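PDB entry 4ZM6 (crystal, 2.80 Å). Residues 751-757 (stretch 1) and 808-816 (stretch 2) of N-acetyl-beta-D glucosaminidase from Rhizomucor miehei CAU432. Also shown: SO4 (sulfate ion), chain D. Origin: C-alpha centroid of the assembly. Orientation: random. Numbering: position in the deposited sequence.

Stretch 1 751-757: LIVARQD
Stretch 2 808-816: GRGIGIGIV

The most unusual feature of this contact is its economy: a strand and a helix bury just 220 Å² between them, and much of the packing rests on one isoleucine methyl laid against strand backbone. Residues 751-756 form the strand, with phi from -78° to -130° and psi from 98° to 156°. Residues 811-816 begin a helix that continues onward. Their N-to-C directions differ by 136°, and the axes approach to 9.5 Å. The register is set by A754 and I815, whose CA atoms lie 6.8 Å apart.

I815 (chi1 t, chi2 t) extends its side chain so that CD1 lies 3.9 Å from A754 N and 4.2 Å from A754 CB; the same CD1 is 4.3 Å from V753 C and 4.4 Å from I752 O. I811 (m, t), one helical turn earlier, brings CG2 to 4.3 Å from A754 CB. Alanine suits this place because its small methyl points toward the helix and meets both isoleucines through apolar contact. I752 (m, m) also starts toward the helix, but its end leads away, while V753 (m) points away.

Farther along the strand, Q756 (chi1 t, chi2 p) starts sideways, and its amide end reaches the edge of the R809 guanidinium, near its plane. Q756 NE2 as modelled lies 3.1 Å from R809 NH2, but the amide is probably turned over, so the bonding remains open. R809 (m, t, p, chi4 -161°) points toward the strand.

G810 occupies the N-cap position; its phi of 81° favours glycine. Helical hydrogen bonds run from G814 N to G810 O (3.1 Å), I815 N to I811 O (2.7 Å) and V816 N to G812 O (3.2 Å). Sulfate O2 accepts a hydrogen bond from G808 N at 2.7 Å, and O1 a weak one from I811 N at 3.4 Å.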

ATOM      1  N   LEU A 751      -2.113 -27.696 -33.187  1.00 42.43           N
ATOM      2  CA  LEU A 751      -1.364 -28.691 -32.433  1.00 42.86           C
ATOM      3  C   LEU A 751      -1.201 -29.948 -33.273  1.00 44.17           C
ATOM      4  O   LEU A 751      -2.107 -30.779 -33.356  1.00 42.78           O
ATOM      5  CB  LEU A 751      -2.060 -29.006 -31.108  1.00 43.44           C
ATOM      6  CG  LEU A 751      -2.519 -27.782 -30.310  1.00 43.56           C
ATOM      7  CD1 LEU A 751      -3.073 -28.213 -28.962  1.00 44.83           C
ATOM      8  CD2 LEU A 751      -1.393 -26.776 -30.136  1.00 43.10           C
ATOM      9  N   ILE A 752      -0.039 -30.061 -33.907  1.00 46.60           N
ATOM     10  CA  ILE A 752       0.288 -31.186 -34.768  1.00 47.88           C
ATOM     11  C   ILE A 752       1.118 -32.201 -34.003  1.00 47.81           C
ATOM     12  O   ILE A 752       1.996 -31.842 -33.229  1.00 47.88           O
ATOM     13  CB  ILE A 752       1.099 -30.727 -35.995  1.00 49.69           C
ATOM     14  CG1 ILE A 752       0.359 -29.612 -36.735  1.00 51.43           C
ATOM     15  CG2 ILE A 752       1.383 -31.897 -36.930  1.00 50.48           C
ATOM     16  CD1 ILE A 752      -1.065 -29.967 -37.120  1.00 52.39           C
ATOM     17  N   VAL A 753       0.831 -33.473 -34.240  1.00 48.48           N
ATOM     18  CA  VAL A 753       1.584 -34.557 -33.646  1.00 49.82           C
ATOM     19  C   VAL A 753       1.983 -35.537 -34.731  1.00 50.26           C
ATOM     20  O   VAL A 753       1.300 -35.652 -35.750  1.00 48.49           O
ATOM     21  CB  VAL A 753       0.768 -35.314 -32.579  1.00 51.06           C
ATOM     22  CG1 VAL A 753       0.578 -34.451 -31.343  1.00 51.79           C
ATOM     23  CG2 VAL A 753      -0.577 -35.769 -33.132  1.00 51.16           C
ATOM     24  N   ALA A 754       3.104 -36.219 -34.507  1.00 50.90           N
ATOM     25  CA  ALA A 754       3.487 -37.384 -35.289  1.00 50.13           C
ATOM     26  C   ALA A 754       3.063 -38.619 -34.508  1.00 50.49           C
ATOM     27  O   ALA A 754       3.239 -38.665 -33.288  1.00 50.06           O
ATOM     28  CB  ALA A 754       4.984 -37.396 -35.533  1.00 49.18           C
ATOM     29  N   ARG A 755       2.479 -39.596 -35.207  1.00 51.70           N
ATOM     30  CA  ARG A 755       2.081 -40.878 -34.608  1.00 52.87           C
ATOM     31  C   ARG A 755       2.683 -42.047 -35.375  1.00 53.29           C
ATOM     32  O   ARG A 755       2.995 -41.930 -36.561  1.00 52.48           O
ATOM     33  CB  ARG A 755       0.562 -41.030 -34.597  1.00 52.51           C
ATOM     34  CG  ARG A 755      -0.160 -40.092 -33.652  1.00 53.48           C
ATOM     35  CD  ARG A 755      -1.666 -40.309 -33.703  1.00 53.60           C
ATOM     36  NE  ARG A 755      -2.252 -40.368 -32.360  1.00 53.45           N
ATOM     37  CZ  ARG A 755      -3.024 -39.433 -31.805  1.00 53.35           C
ATOM     38  NH1 ARG A 755      -3.483 -39.625 -30.578  1.00 53.12           N
ATOM     39  NH2 ARG A 755      -3.352 -38.317 -32.456  1.00 54.94           N
ATOM     40  N   GLN A 756       2.833 -43.180 -34.695  1.00 54.95           N
ATOM     41  CA  GLN A 756       3.360 -44.376 -35.333  1.00 56.73           C
ATOM     42  C   GLN A 756       2.267 -45.020 -36.168  1.00 57.12           C
ATOM     43  O   GLN A 756       1.149 -45.204 -35.690  1.00 57.91           O
ATOM     44  CB  GLN A 756       3.871 -45.375 -34.287  1.00 58.80           C
ATOM     45  CG  GLN A 756       4.585 -46.588 -34.876  1.00 60.16           C
ATOM     46  CD  GLN A 756       5.733 -46.207 -35.794  1.00 62.30           C
ATOM     47  OE1 GLN A 756       5.786 -46.611 -36.958  1.00 64.46           O
ATOM     48  NE2 GLN A 756       6.649 -45.405 -35.275  1.00 62.43           N
ATOM     49  N   ASP A 757       2.595 -45.345 -37.417  1.00 57.50           N
ATOM     50  CA  ASP A 757       1.699 -46.080 -38.326  1.00 58.26           C
ATOM     51  C   ASP A 757       0.530 -45.246 -38.847  1.00 58.89           C
ATOM     52  O   ASP A 757       0.445 -44.979 -40.047  1.00 59.29           O
ATOM     53  CB  ASP A 757       1.160 -47.369 -37.676  1.00 57.87           C
ATOM     54  CG  ASP A 757       2.259 -48.265 -37.151  1.00 57.50           C
ATOM     55  OD1 ASP A 757       3.316 -48.372 -37.813  1.00 57.30           O
ATOM     56  OD2 ASP A 757       2.062 -48.862 -36.071  1.00 57.96           O
ATOM     57  N   GLY A 808      16.624 -40.041 -34.071  1.00 67.97           N
ATOM     58  CA  GLY A 808      17.483 -40.583 -35.123  1.00 68.08           C
ATOM     59  C   GLY A 808      16.765 -41.344 -36.223  1.00 68.57           C
ATOM     60  O   GLY A 808      17.396 -42.105 -36.958  1.00 67.20           O
ATOM     61  N   ARG A 809      15.449 -41.139 -36.335  1.00 68.33           N
ATOM     62  CA  ARG A 809      14.649 -41.716 -37.418  1.00 65.06           C
ATOM     63  C   ARG A 809      14.285 -40.662 -38.460  1.00 63.80           C
ATOM     64  O   ARG A 809      13.582 -40.959 -39.426  1.00 63.84           O
ATOM     65  CB  ARG A 809      13.372 -42.342 -36.861  1.00 63.99           C
ATOM     66  CG  ARG A 809      13.611 -43.397 -35.795  1.00 65.17           C
ATOM     67  CD  ARG A 809      12.317 -43.809 -35.113  1.00 64.71           C
ATOM     68  NE  ARG A 809      11.398 -44.452 -36.050  1.00 64.87           N
ATOM     69  CZ  ARG A 809      10.089 -44.594 -35.854  1.00 64.85           C
ATOM     70  NH1 ARG A 809       9.518 -44.135 -34.746  1.00 65.23           N
ATOM     71  NH2 ARG A 809       9.350 -45.194 -36.779  1.00 65.83           N
ATOM     72  N   GLY A 810      14.759 -39.433 -38.260  1.00 63.38           N
ATOM     73  CA  GLY A 810      14.486 -38.330 -39.183  1.00 63.81           C
ATOM     74  C   GLY A 810      13.127 -37.672 -38.988  1.00 62.70           C
ATOM     75  O   GLY A 810      12.694 -36.878 -39.829  1.00 63.29           O
ATOM     76  N   ILE A 811      12.466 -37.988 -37.871  1.00 59.14           N
ATOM     77  CA  ILE A 811      11.113 -37.504 -37.592  1.00 56.76           C
ATOM     78  C   ILE A 811      11.075 -35.992 -37.403  1.00 59.41           C
ATOM     79  O   ILE A 811      10.248 -35.311 -38.010  1.00 63.61           O
ATOM     80  CB  ILE A 811      10.517 -38.175 -36.337  1.00 54.04           C
ATOM     81  CG1 ILE A 811      10.267 -39.663 -36.607  1.00 53.16           C
ATOM     82  CG2 ILE A 811       9.224 -37.481 -35.916  1.00 53.41           C
ATOM     83  CD1 ILE A 811       9.846 -40.463 -35.395  1.00 51.87           C
ATOM     84  N   GLY A 812      11.965 -35.478 -36.560  1.00 58.78           N
ATOM     85  CA  GLY A 812      12.031 -34.049 -36.284  1.00 59.55           C
ATOM     86  C   GLY A 812      12.048 -33.203 -37.541  1.00 60.59           C
ATOM     87  O   GLY A 812      11.333 -32.210 -37.639  1.00 62.25           O
ATOM     88  N   ILE A 813      12.851 -33.611 -38.517  1.00 62.55           N
ATOM     89  CA  ILE A 813      12.973 -32.858 -39.768  1.00 64.18           C
ATOM     90  C   ILE A 813      11.716 -33.098 -40.602  1.00 62.51           C
ATOM     91  O   ILE A 813      11.271 -32.215 -41.342  1.00 60.08           O
ATOM     92  CB  ILE A 813      14.231 -33.238 -40.593  1.00 65.61           C
ATOM     93  CG1 ILE A 813      15.452 -33.462 -39.685  1.00 69.11           C
ATOM     94  CG2 ILE A 813      14.537 -32.148 -41.617  1.00 64.09           C
ATOM     95  CD1 ILE A 813      15.803 -34.916 -39.415  1.00 70.16           C
ATOM     96  N   GLY A 814      11.159 -34.301 -40.474  1.00 59.92           N
ATOM     97  CA  GLY A 814       9.901 -34.649 -41.113  1.00 60.17           C
ATOM     98  C   GLY A 814       8.750 -33.779 -40.662  1.00 59.79           C
ATOM     99  O   GLY A 814       8.107 -33.113 -41.479  1.00 60.19           O
ATOM    100  N   ILE A 815       8.500 -33.776 -39.356  1.00 58.74           N
ATOM    101  CA  ILE A 815       7.395 -33.007 -38.785  1.00 55.69           C
ATOM    102  C   ILE A 815       7.531 -31.506 -39.040  1.00 54.10           C
ATOM    103  O   ILE A 815       6.527 -30.818 -39.226  1.00 58.40           O
ATOM    104  CB  ILE A 815       7.224 -33.277 -37.278  1.00 53.71           C
ATOM    105  CG1 ILE A 815       5.871 -32.757 -36.799  1.00 52.49           C
ATOM    106  CG2 ILE A 815       8.359 -32.659 -36.476  1.00 54.98           C
ATOM    107  CD1 ILE A 815       5.509 -33.219 -35.406  1.00 53.75           C
ATOM    108  N   VAL A 816       8.758 -31.001 -39.064  1.00 50.30           N
ATOM    109  CA  VAL A 816       8.982 -29.600 -39.417  1.00 51.02           C
ATOM    110  C   VAL A 816       8.663 -29.386 -40.892  1.00 51.53           C
ATOM    111  O   VAL A 816       8.017 -28.408 -41.254  1.00 52.07           O
ATOM    112  CB  VAL A 816      10.428 -29.146 -39.095  1.00 51.11           C
ATOM    113  CG1 VAL A 816      10.768 -27.830 -39.775  1.00 51.18           C
ATOM    114  CG2 VAL A 816      10.605 -29.004 -37.594  1.00 51.97           C
TER
HETATM  115  S   SO4 D 902      15.506 -36.796 -35.043  1.00 83.89           S
HETATM  116  O1  SO4 D 902      14.472 -37.858 -35.109  1.00 84.61           O
HETATM  117  O2  SO4 D 902      16.824 -37.428 -34.840  1.00 84.81           O
HETATM  118  O3  SO4 D 902      15.234 -35.883 -33.907  1.00 78.95           O
HETATM  119  O4  SO4 D 902      15.528 -36.042 -36.320  1.00 80.54           O